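Local structure of Serpin48 (Tenebrio molitor, 3OZQ) at residues L47-C52 and E59-L64; A138-E141 and K147-N150; D188-K191 and E195-Q198; I357-I360 and M365-F368. The protein inhibits the serine protease SPE with high specificity, acting as a serpin in the innate immunity of the insect. One frame throughout, in Å; residues are numbered along the deposited sequence.

Contact 1: residues L47-C52 and E59-L64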
loop_
_atom_site.group_PDB
_atom_site.type_symbol
_atom_site.label_atom_id
_atom_site.label_comp_id
_atom_site.label_asym_id
_atom_site.label_seq_id
_atom_site.Cartn_x
_atom_site.Cartn_y
_atom_site.Cartn_z
ATOM N N LEU A 47 6.998 -5.561 12.875
ATOM C CA LEU A 47 6.828 -5.202 14.272
ATOM C C LEU A 47 6.329 -6.424 15.021
ATOM O O LEU A 47 6.906 -6.825 16.037
ATOM C CB LEU A 47 5.813 -4.077 14.422
ATOM C CG LEU A 47 5.908 -3.199 15.679
ATOM C CD1 LEU A 47 4.556 -2.612 16.028
ATOM C CD2 LEU A 47 6.489 -3.933 16.861
ATOM N N ALA A 48 5.253 -7.017 14.514
ATOM C CA ALA A 48 4.721 -8.249 15.087
ATOM C C ALA A 48 5.815 -9.303 15.257
ATOM O O ALA A 48 5.980 -9.902 16.340
ATOM C CB ALA A 48 3.625 -8.798 14.205
ATOM N N GLN A 49 6.538 -9.537 14.168
ATOM C CA GLN A 49 7.600 -10.533 14.119
ATOM C C GLN A 49 8.584 -10.329 15.267
ATOM O O GLN A 49 9.088 -11.288 15.851
ATOM C CB GLN A 49 8.327 -10.436 12.767
ATOM C CG GLN A 49 9.367 -11.519 12.511
ATOM C CD GLN A 49 10.328 -11.153 11.378
ATOM O OE1 GLN A 49 9.955 -10.453 10.426
ATOM N NE2 GLN A 49 11.574 -11.619 11.482
ATOM N N SER A 50 8.837 -9.077 15.620
ATOM C CA SER A 50 9.816 -8.816 16.653
ATOM C C SER A 50 9.369 -9.291 18.039
ATOM O O SER A 50 10.208 -9.508 18.919
ATOM C CB SER A 50 10.208 -7.344 16.692
ATOM O OG SER A 50 9.286 -6.586 17.424
ATOM N N GLY A 51 8.056 -9.438 18.222
ATOM C CA GLY A 51 7.490 -9.883 19.485
ATOM C C GLY A 51 7.182 -11.363 19.489
ATOM O O GLY A 51 6.627 -11.886 20.457
ATOM N N CYS A 52 7.532 -12.034 18.399
ATOM C CA CYS A 52 7.321 -13.470 18.248
ATOM C C CYS A 52 8.608 -14.228 18.538
ATOM O O CYS A 52 9.670 -13.628 18.692
ATOM C CB CYS A 52 6.872 -13.815 16.825
ATOM S SG CYS A 52 5.191 -13.289 16.379
ATOM N N GLU A 59 9.040 -17.944 10.482
ATOM C CA GLU A 59 8.138 -17.981 9.339
ATOM C C GLU A 59 7.941 -16.580 8.786
ATOM O O GLU A 59 8.211 -16.323 7.615
ATOM C CB GLU A 59 6.783 -18.553 9.744
ATOM C CG GLU A 59 6.526 -19.972 9.294
ATOM C CD GLU A 59 5.157 -20.462 9.723
ATOM O OE1 GLU A 59 4.365 -19.641 10.239
ATOM O OE2 GLU A 59 4.873 -21.668 9.554
ATOM N N ILE A 60 7.477 -15.665 9.631
ATOM C CA ILE A 60 7.252 -14.285 9.200
ATOM C C ILE A 60 8.485 -13.753 8.483
ATOM O O ILE A 60 8.381 -13.042 7.476
ATOM C CB ILE A 60 6.908 -13.384 10.389
ATOM C CG1 ILE A 60 5.544 -13.787 10.967
ATOM C CG2 ILE A 60 6.885 -11.928 9.989
ATOM C CD1 ILE A 60 5.240 -13.151 12.290
ATOM N N ARG A 61 9.655 -14.109 8.999
ATOM C CA ARG A 61 10.911 -13.659 8.408
ATOM C C ARG A 61 11.078 -14.242 7.007
ATOM O O ARG A 61 11.494 -13.550 6.081
ATOM C CB ARG A 61 12.086 -14.077 9.292
ATOM C CG ARG A 61 13.309 -13.178 9.185
ATOM C CD ARG A 61 14.585 -13.974 9.452
ATOM N NE ARG A 61 14.824 -14.934 8.378
ATOM C CZ ARG A 61 15.797 -15.840 8.368
ATOM N NH1 ARG A 61 16.644 -15.932 9.388
ATOM N NH2 ARG A 61 15.916 -16.662 7.330
ATOM N N GLN A 62 10.748 -15.523 6.880
ATOM C CA GLN A 62 10.839 -16.269 5.633
ATOM C C GLN A 62 9.950 -15.654 4.573
ATOM O O GLN A 62 10.371 -15.503 3.428
ATOM C CB GLN A 62 10.439 -17.737 5.864
ATOM C CG GLN A 62 10.286 -18.614 4.605
ATOM C CD GLN A 62 9.261 -19.748 4.784
ATOM O OE1 GLN A 62 8.642 -19.875 5.836
ATOM N NE2 GLN A 62 9.074 -20.557 3.749
ATOM N N VAL A 63 8.719 -15.296 4.937
ATOM C CA VAL A 63 7.789 -14.756 3.941
ATOM C C VAL A 63 8.112 -13.313 3.556
ATOM O O VAL A 63 7.954 -12.918 2.406
ATOM C CB VAL A 63 6.292 -14.923 4.341
ATOM C CG1 VAL A 63 6.172 -15.435 5.747
ATOM C CG2 VAL A 63 5.535 -13.615 4.158
ATOM N N LEU A 64 8.581 -12.528 4.512
ATOM C CA LEU A 64 8.981 -11.177 4.186
ATOM C C LEU A 64 10.281 -11.241 3.401
ATOM O O LEU A 64 10.801 -10.211 2.967
ATOM C CB LEU A 64 9.128 -10.328 5.449
ATOM C CG LEU A 64 7.807 -10.016 6.170
ATOM C CD1 LEU A 64 8.050 -9.074 7.336
ATOM C CD2 LEU A 64 6.782 -9.424 5.220
#
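In the pair of consecutive helices 38-50 and 54-63 of the serpin fold, Gln49 near the end of the first lies along Ile60 of the second, their CA atoms 6.2 Å apart. The glutamine is the main bridge. Its CG is anti to the backbone N (chi1 -174°) and the chain stays extended, so that its methylenes run past the isoleucine in the opposite sense, with CB of Gln49 3.5 Å from CG2 of Ile60. The amide then enters mostly aliphatic surroundings. OE1 of Gln49 sits 3.4 Å from that same methyl and 3.9 Å from CD1 of Leu64, while NE2 of Gln49 rests 3.3 Å from CG of Arg61. OE1 of Gln49 is buried here and has no partner in the model. Only the aliphatic base of Arg61 takes part; its guanidinium leads away to a salt bridge with Glu58. The other branch of Ile60 reaches the end of the first segment, where CD1 meets SG of Cys52 at 4.1 Å. No hydrogen bond joins the two segments. Ile60 and Leu64 also pack on Leu45, one turn back along helix 38-50, while Leu47 turns to helix 107-115 through Phe109 and Ala113, and Cys52 touches Leu298 in a loop.

Contact 2: residues A138-E141 and K147-N150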
loop_
_atom_site.group_PDB
_atom_site.type_symbol
_atom_site.label_atom_id
_atom_site.label_comp_id
_atom_site.label_asym_id
_atom_site.label_seq_id
_atom_site.Cartn_x
_atom_site.Cartn_y
_atom_site.Cartn_z
ATOM N N ALA A 138 -11.569 5.293 16.401
ATOM C CA ALA A 138 -11.477 6.699 16.771
ATOM C C ALA A 138 -10.011 7.090 16.774
ATOM O O ALA A 138 -9.655 8.200 16.368
ATOM C CB ALA A 138 -12.116 6.953 18.138
ATOM N N TRP A 139 -9.171 6.161 17.216
ATOM C CA TRP A 139 -7.735 6.369 17.226
ATOM C C TRP A 139 -7.251 6.578 15.794
ATOM O O TRP A 139 -6.549 7.543 15.499
ATOM C CB TRP A 139 -6.995 5.190 17.864
ATOM C CG TRP A 139 -5.506 5.433 17.907
ATOM C CD1 TRP A 139 -4.830 6.181 18.826
ATOM C CD2 TRP A 139 -4.525 4.973 16.962
ATOM N NE1 TRP A 139 -3.488 6.202 18.525
ATOM C CE2 TRP A 139 -3.274 5.466 17.388
ATOM C CE3 TRP A 139 -4.582 4.174 15.814
ATOM C CZ2 TRP A 139 -2.087 5.192 16.702
ATOM C CZ3 TRP A 139 -3.397 3.904 15.129
ATOM C CH2 TRP A 139 -2.170 4.411 15.578
ATOM N N VAL A 140 -7.648 5.667 14.910
ATOM C CA VAL A 140 -7.325 5.781 13.489
ATOM C C VAL A 140 -7.763 7.127 12.911
ATOM O O VAL A 140 -7.035 7.744 12.137
ATOM C CB VAL A 140 -7.975 4.647 12.673
ATOM C CG1 VAL A 140 -8.058 5.028 11.171
ATOM C CG2 VAL A 140 -7.218 3.348 12.869
ATOM N N GLU A 141 -8.954 7.586 13.285
ATOM C CA GLU A 141 -9.441 8.861 12.765
ATOM C C GLU A 141 -8.564 10.006 13.240
ATOM O O GLU A 141 -8.113 10.806 12.434
ATOM C CB GLU A 141 -10.899 9.113 13.156
ATOM C CG GLU A 141 -11.898 8.235 12.419
ATOM C CD GLU A 141 -13.333 8.743 12.534
ATOM O OE1 GLU A 141 -14.188 7.973 13.017
ATOM O OE2 GLU A 141 -13.615 9.900 12.135
ATOM N N LYS A 147 -9.701 11.276 7.913
ATOM C CA LYS A 147 -9.788 10.850 6.513
ATOM C C LYS A 147 -10.109 9.357 6.356
ATOM O O LYS A 147 -10.589 8.917 5.307
ATOM C CB LYS A 147 -8.472 11.141 5.785
ATOM C CG LYS A 147 -8.034 12.609 5.737
ATOM C CD LYS A 147 -8.943 13.462 4.869
ATOM C CE LYS A 147 -8.223 14.712 4.355
ATOM N NZ LYS A 147 -7.221 15.237 5.328
ATOM N N ILE A 148 -9.819 8.579 7.395
ATOM C CA ILE A 148 -10.033 7.137 7.362
ATOM C C ILE A 148 -10.920 6.705 8.519
ATOM O O ILE A 148 -10.548 6.806 9.687
ATOM C CB ILE A 148 -8.701 6.356 7.343
ATOM C CG1 ILE A 148 -7.950 6.666 6.043
ATOM C CG2 ILE A 148 -8.953 4.849 7.503
ATOM C CD1 ILE A 148 -6.689 5.846 5.840
ATOM N N GLN A 149 -12.112 6.245 8.179
ATOM C CA GLN A 149 -13.124 5.996 9.182
ATOM C C GLN A 149 -13.555 4.545 9.144
ATOM O O GLN A 149 -13.403 3.869 8.117
ATOM C CB GLN A 149 -14.316 6.934 8.970
ATOM C CG GLN A 149 -13.952 8.402 9.115
ATOM C CD GLN A 149 -15.166 9.310 9.143
ATOM O OE1 GLN A 149 -16.277 8.894 8.812
ATOM N NE2 GLN A 149 -14.960 10.561 9.550
ATOM N N ASN A 150 -14.054 4.067 10.280
ATOM C CA ASN A 150 -14.644 2.747 10.361
ATOM C C ASN A 150 -13.748 1.656 9.816
ATOM O O ASN A 150 -14.200 0.785 9.076
ATOM C CB ASN A 150 -15.983 2.747 9.621
ATOM C CG ASN A 150 -17.004 3.616 10.305
ATOM O OD1 ASN A 150 -17.561 3.228 11.328
ATOM N ND2 ASN A 150 -17.234 4.810 9.767
HETATM O O HOH W 1 -14.693 5.454 12.740
#
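Glu141 and Ile148 meet where the chain, having left helix 129-143, doubles back beside it: CG of Glu141 lies 3.4 Å from the carbonyl O of Ile148. In serpins this helix and the segment after it lie across the large central sheet, and the same placement holds here, since Val140 and Ile148 both rest on Ala168 of strand 163-174 and Ile148 also touches Phe318 of strand 310-321. Val140 and Ile148 meet through their methyl groups. CG1 of Val140 reaches CG2 of Ile148 at 3.8 Å and comes 3.4 Å from its carbonyl O; CG1 points away from the backbone N (chi1 160°), toward the returning chain.

On the outer side Glu141 leans over Gln149. Its carboxylate crosses the glutamine with the two flat groups 43° apart, and its CD stands 3.5 Å from CG of Gln149, so the aliphatic part of Gln149 supports the acid. The two carboxylate oxygens have different tasks. OE2 accepts a hydrogen bond from ND1 of His146, and NE2 of Gln149, which also makes a weak bond to the backbone O of His146, lies 3.0 Å from it. OE1 of Glu141 accepts a hydrogen bond from a water at 2.6 Å, and that water in turn accepts the backbone N-H of Asn150 at 2.9 Å. The helix is thus tied to the extended segment by apolar contact on the sheet side and, outside, by a carboxylate whose negative charge is probably eased by the imidazole N-H and the water.

Contact 3: residues D188-K191 and E195-Q198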
loop_
_atom_site.group_PDB
_atom_site.type_symbol
_atom_site.label_atom_id
_atom_site.label_comp_id
_atom_site.label_asym_id
_atom_site.label_seq_id
_atom_site.Cartn_x
_atom_site.Cartn_y
_atom_site.Cartn_z
ATOM N N ASP A 188 -14.336 9.352 -23.100
ATOM C CA ASP A 188 -14.546 7.909 -23.110
ATOM C C ASP A 188 -13.567 7.194 -22.187
ATOM O O ASP A 188 -12.380 7.511 -22.173
ATOM C CB ASP A 188 -14.367 7.337 -24.522
ATOM C CG ASP A 188 -15.406 7.850 -25.507
ATOM O OD1 ASP A 188 -16.551 8.124 -25.090
ATOM O OD2 ASP A 188 -15.069 7.973 -26.700
ATOM N N PHE A 189 -14.075 6.224 -21.439
ATOM C CA PHE A 189 -13.245 5.256 -20.744
ATOM C C PHE A 189 -13.857 3.903 -21.054
ATOM O O PHE A 189 -15.025 3.657 -20.761
ATOM C CB PHE A 189 -13.227 5.509 -19.223
ATOM C CG PHE A 189 -12.304 4.581 -18.459
ATOM C CD1 PHE A 189 -12.753 3.364 -17.992
ATOM C CD2 PHE A 189 -10.979 4.925 -18.229
ATOM C CE1 PHE A 189 -11.901 2.508 -17.298
ATOM C CE2 PHE A 189 -10.124 4.073 -17.541
ATOM C CZ PHE A 189 -10.582 2.865 -17.077
ATOM N N HIS A 190 -13.080 3.029 -21.672
ATOM C CA HIS A 190 -13.584 1.715 -22.035
ATOM C C HIS A 190 -13.289 0.693 -20.956
ATOM O O HIS A 190 -12.150 0.279 -20.802
ATOM C CB HIS A 190 -12.937 1.250 -23.338
ATOM C CG HIS A 190 -13.075 2.228 -24.458
ATOM N ND1 HIS A 190 -14.283 2.488 -25.071
ATOM C CD2 HIS A 190 -12.160 3.009 -25.079
ATOM C CE1 HIS A 190 -14.106 3.391 -26.019
ATOM N NE2 HIS A 190 -12.826 3.721 -26.048
ATOM N N LYS A 191 -14.322 0.277 -20.228
ATOM C CA LYS A 191 -14.185 -0.776 -19.229
ATOM C C LYS A 191 -13.933 -2.108 -19.926
ATOM O O LYS A 191 -13.410 -3.057 -19.330
ATOM C CB LYS A 191 -15.449 -0.864 -18.373
ATOM C CG LYS A 191 -15.834 0.448 -17.706
ATOM C CD LYS A 191 -17.125 0.309 -16.915
ATOM C CE LYS A 191 -17.606 1.661 -16.401
ATOM N NZ LYS A 191 -18.973 1.593 -15.777
ATOM N N GLU A 195 -18.473 -1.957 -23.595
ATOM C CA GLU A 195 -19.031 -0.886 -22.765
ATOM C C GLU A 195 -18.103 0.311 -22.535
ATOM O O GLU A 195 -16.920 0.148 -22.203
ATOM C CB GLU A 195 -19.559 -1.425 -21.433
ATOM C CG GLU A 195 -18.523 -2.117 -20.578
ATOM C CD GLU A 195 -18.933 -2.199 -19.115
ATOM O OE1 GLU A 195 -19.979 -1.612 -18.747
ATOM O OE2 GLU A 195 -18.203 -2.847 -18.333
ATOM N N VAL A 196 -18.671 1.507 -22.695
ATOM C CA VAL A 196 -17.944 2.774 -22.577
ATOM C C VAL A 196 -18.621 3.714 -21.580
ATOM O O VAL A 196 -19.843 3.667 -21.396
ATOM C CB VAL A 196 -17.910 3.516 -23.927
ATOM C CG1 VAL A 196 -17.131 4.824 -23.808
ATOM C CG2 VAL A 196 -17.333 2.626 -25.010
ATOM N N VAL A 197 -17.831 4.585 -20.954
ATOM C CA VAL A 197 -18.390 5.619 -20.094
ATOM C C VAL A 197 -17.697 6.969 -20.287
ATOM O O VAL A 197 -16.587 7.051 -20.824
ATOM C CB VAL A 197 -18.354 5.207 -18.609
ATOM C CG1 VAL A 197 -16.922 5.082 -18.123
ATOM C CG2 VAL A 197 -19.119 6.209 -17.759
ATOM N N GLN A 198 -18.371 8.030 -19.859
ATOM C CA GLN A 198 -17.801 9.369 -19.879
ATOM C C GLN A 198 -17.374 9.760 -18.469
ATOM O O GLN A 198 -18.197 9.838 -17.559
ATOM C CB GLN A 198 -18.822 10.367 -20.410
ATOM C CG GLN A 198 -19.265 10.074 -21.824
ATOM C CD GLN A 198 -18.415 10.780 -22.846
ATOM O OE1 GLN A 198 -17.385 10.268 -23.267
ATOM N NE2 GLN A 198 -18.851 11.969 -23.265
#
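The His190 imidazole takes Val196 at its edge, in the plane of the ring: CG2 of Val196 stands 3.1 Å from ND1 of His190, a very tight approach, and the two side chains run side by side in the same direction. These residues form a non-hydrogen-bonded pair of the antiparallel beta hairpin made by strands 185-190 and 196-205, which corresponds to part of sheet C of the serpin fold. Asp188 shares their face of the hairpin, its carboxylate 3.6 Å through OD1 from CG1 of Val196, so that one valine separates acid and imidazole. The Phe189 ring projects from the other face and leads away from the second strand toward Leu375; its CB alone keeps to Val197, 3.9 Å from CG1.

Phe189 and Val197 are the hydrogen-bonded pair. N of Phe189 gives to O of Val197 at 2.7 Å, and N of Val197 returns to O of Phe189 at 3.0 Å. Past His190 and Val196 the chains separate, and a weak bond of 3.3 Å runs from N of Lys191 to O of Glu195. Here the extended Lys191 chain lies across the glutamate. OE2 of Glu195 lies 3.4 Å from CB of Lys191, while NZ of Lys191, pointing on past the carboxylate, stays 4.5 Å from OE1 of Glu195, beyond a salt bridge.

Contact 4: residues I357-I360 and M365-F368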
loop_
_atom_site.group_PDB
_atom_site.type_symbol
_atom_site.label_atom_id
_atom_site.label_comp_id
_atom_site.label_asym_id
_atom_site.label_seq_id
_atom_site.Cartn_x
_atom_site.Cartn_y
_atom_site.Cartn_z
ATOM N N ILE A 357 -3.082 -0.868 -14.339
ATOM C CA ILE A 357 -2.431 -1.034 -13.049
ATOM C C ILE A 357 -1.636 0.241 -12.786
ATOM O O ILE A 357 -1.158 0.873 -13.721
ATOM C CB ILE A 357 -1.472 -2.245 -13.099
ATOM C CG1 ILE A 357 -2.256 -3.549 -13.259
ATOM C CG2 ILE A 357 -0.540 -2.287 -11.889
ATOM C CD1 ILE A 357 -1.361 -4.769 -13.455
ATOM N N PHE A 358 -1.504 0.630 -11.522
ATOM C CA PHE A 358 -0.658 1.758 -11.153
ATOM C C PHE A 358 0.100 1.440 -9.873
ATOM O O PHE A 358 -0.288 0.556 -9.108
ATOM C CB PHE A 358 -1.481 3.017 -10.921
ATOM C CG PHE A 358 -2.429 2.895 -9.777
ATOM C CD1 PHE A 358 -2.010 3.140 -8.476
ATOM C CD2 PHE A 358 -3.734 2.489 -9.989
ATOM C CE1 PHE A 358 -2.888 3.011 -7.408
ATOM C CE2 PHE A 358 -4.608 2.363 -8.934
ATOM C CZ PHE A 358 -4.183 2.611 -7.633
ATOM N N TYR A 359 1.180 2.173 -9.635
ATOM C CA TYR A 359 1.895 2.026 -8.384
ATOM C C TYR A 359 2.713 3.258 -8.069
ATOM O O TYR A 359 3.219 3.928 -8.967
ATOM C CB TYR A 359 2.745 0.740 -8.343
ATOM C CG TYR A 359 3.886 0.646 -9.349
ATOM C CD1 TYR A 359 3.749 -0.106 -10.513
ATOM C CD2 TYR A 359 5.112 1.258 -9.104
ATOM C CE1 TYR A 359 4.790 -0.219 -11.424
ATOM C CE2 TYR A 359 6.164 1.157 -10.021
ATOM C CZ TYR A 359 5.988 0.412 -11.172
ATOM O OH TYR A 359 7.013 0.289 -12.078
ATOM N N ILE A 360 2.814 3.558 -6.779
ATOM C CA ILE A 360 3.561 4.709 -6.316
ATOM C C ILE A 360 4.910 4.219 -5.783
ATOM O O ILE A 360 4.960 3.286 -4.970
ATOM C CB ILE A 360 2.798 5.444 -5.197
ATOM C CG1 ILE A 360 1.548 6.138 -5.761
ATOM C CG2 ILE A 360 3.676 6.481 -4.530
ATOM C CD1 ILE A 360 0.866 6.993 -4.754
ATOM N N MET A 365 11.464 2.317 -4.148
ATOM C CA MET A 365 10.599 1.399 -3.415
ATOM C C MET A 365 9.106 1.625 -3.669
ATOM O O MET A 365 8.598 2.737 -3.513
ATOM C CB MET A 365 10.880 1.473 -1.928
ATOM C CG MET A 365 10.239 0.339 -1.151
ATOM S SD MET A 365 10.608 0.495 0.584
ATOM C CE MET A 365 9.798 2.036 0.974
ATOM N N ILE A 366 8.416 0.556 -4.053
ATOM C CA ILE A 366 6.961 0.592 -4.209
ATOM C C ILE A 366 6.236 0.769 -2.869
ATOM O O ILE A 366 6.397 -0.034 -1.953
ATOM C CB ILE A 366 6.450 -0.668 -4.921
ATOM C CG1 ILE A 366 7.044 -0.743 -6.330
ATOM C CG2 ILE A 366 4.902 -0.667 -4.996
ATOM C CD1 ILE A 366 6.669 -1.989 -7.095
ATOM N N LEU A 367 5.442 1.831 -2.769
ATOM C CA LEU A 367 4.676 2.157 -1.573
ATOM C C LEU A 367 3.208 1.714 -1.649
ATOM O O LEU A 367 2.625 1.277 -0.660
ATOM C CB LEU A 367 4.724 3.662 -1.319
ATOM C CG LEU A 367 5.737 4.131 -0.278
ATOM C CD1 LEU A 367 7.144 3.697 -0.669
ATOM C CD2 LEU A 367 5.649 5.631 -0.048
ATOM N N PHE A 368 2.622 1.855 -2.831
ATOM C CA PHE A 368 1.226 1.516 -3.072
ATOM C C PHE A 368 1.123 0.884 -4.447
ATOM O O PHE A 368 1.884 1.227 -5.344
ATOM C CB PHE A 368 0.360 2.774 -3.094
ATOM C CG PHE A 368 0.027 3.325 -1.737
ATOM C CD1 PHE A 368 -1.020 2.791 -0.999
ATOM C CD2 PHE A 368 0.726 4.402 -1.219
ATOM C CE1 PHE A 368 -1.360 3.313 0.241
ATOM C CE2 PHE A 368 0.396 4.930 0.031
ATOM C CZ PHE A 368 -0.653 4.383 0.754
#
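Ile360 faces both Leu367 and Phe368 across a classic beta bulge in the antiparallel hairpin of strands 356-362 and 365-372, and the two short segments are splayed to 111°. This hairpin belongs to the buried sheet B of the serpin fold. One carbonyl holds the bulge: O of Ile360 receives a nearly straight bond from N of Leu367 (2.7 Å) and a long, weak one from N of Phe368 at 3.5 Å. In return N of Ile360 gives to O of Phe368 at 2.9 Å. The helix-like psi of Leu367, -38°, lets two successive N-H groups turn to the same oxygen.

Ile360 and Phe368 share a face, their CB atoms 4.2 Å apart, and both pack on Phe171 of strand 163-174. On the other side Tyr359 meets Ile366, and the Tyr359 ring also meets Phe254 of helix 250-254. The tyrosine CG sits between the backbone N and carbonyl carbon (chi1 64°), which sets the ring beside Ile366. That isoleucine lays CD1 over one face of the ring, 4.1 Å above its plane toward the rim, with CG1 of Ile366 3.9 Å from CD2 of Tyr359.

In the fold
Contacts 1 and 4 are buried, contact 2 is partly buried, and contact 3 lies at the surface. Contact 4, its centre about 7 Å from the centre of the chain, is the innermost; contact 3 is farthest out, its centre about 44 Å from that of contact 1 on the opposite side. Backbone bonds hold both hairpins, contacts 3 and 4, one regular, with charged and polar groups mixed among apolar ones, the other bulged and lined with apolar groups. Contact 1 relies on side-chain packing between helices, and contact 2 adds a bridging water. Strand 163-174 links contacts 2 and 4, touched by Val140 and Ile148 in one and by Ile360 and Phe368 in the other.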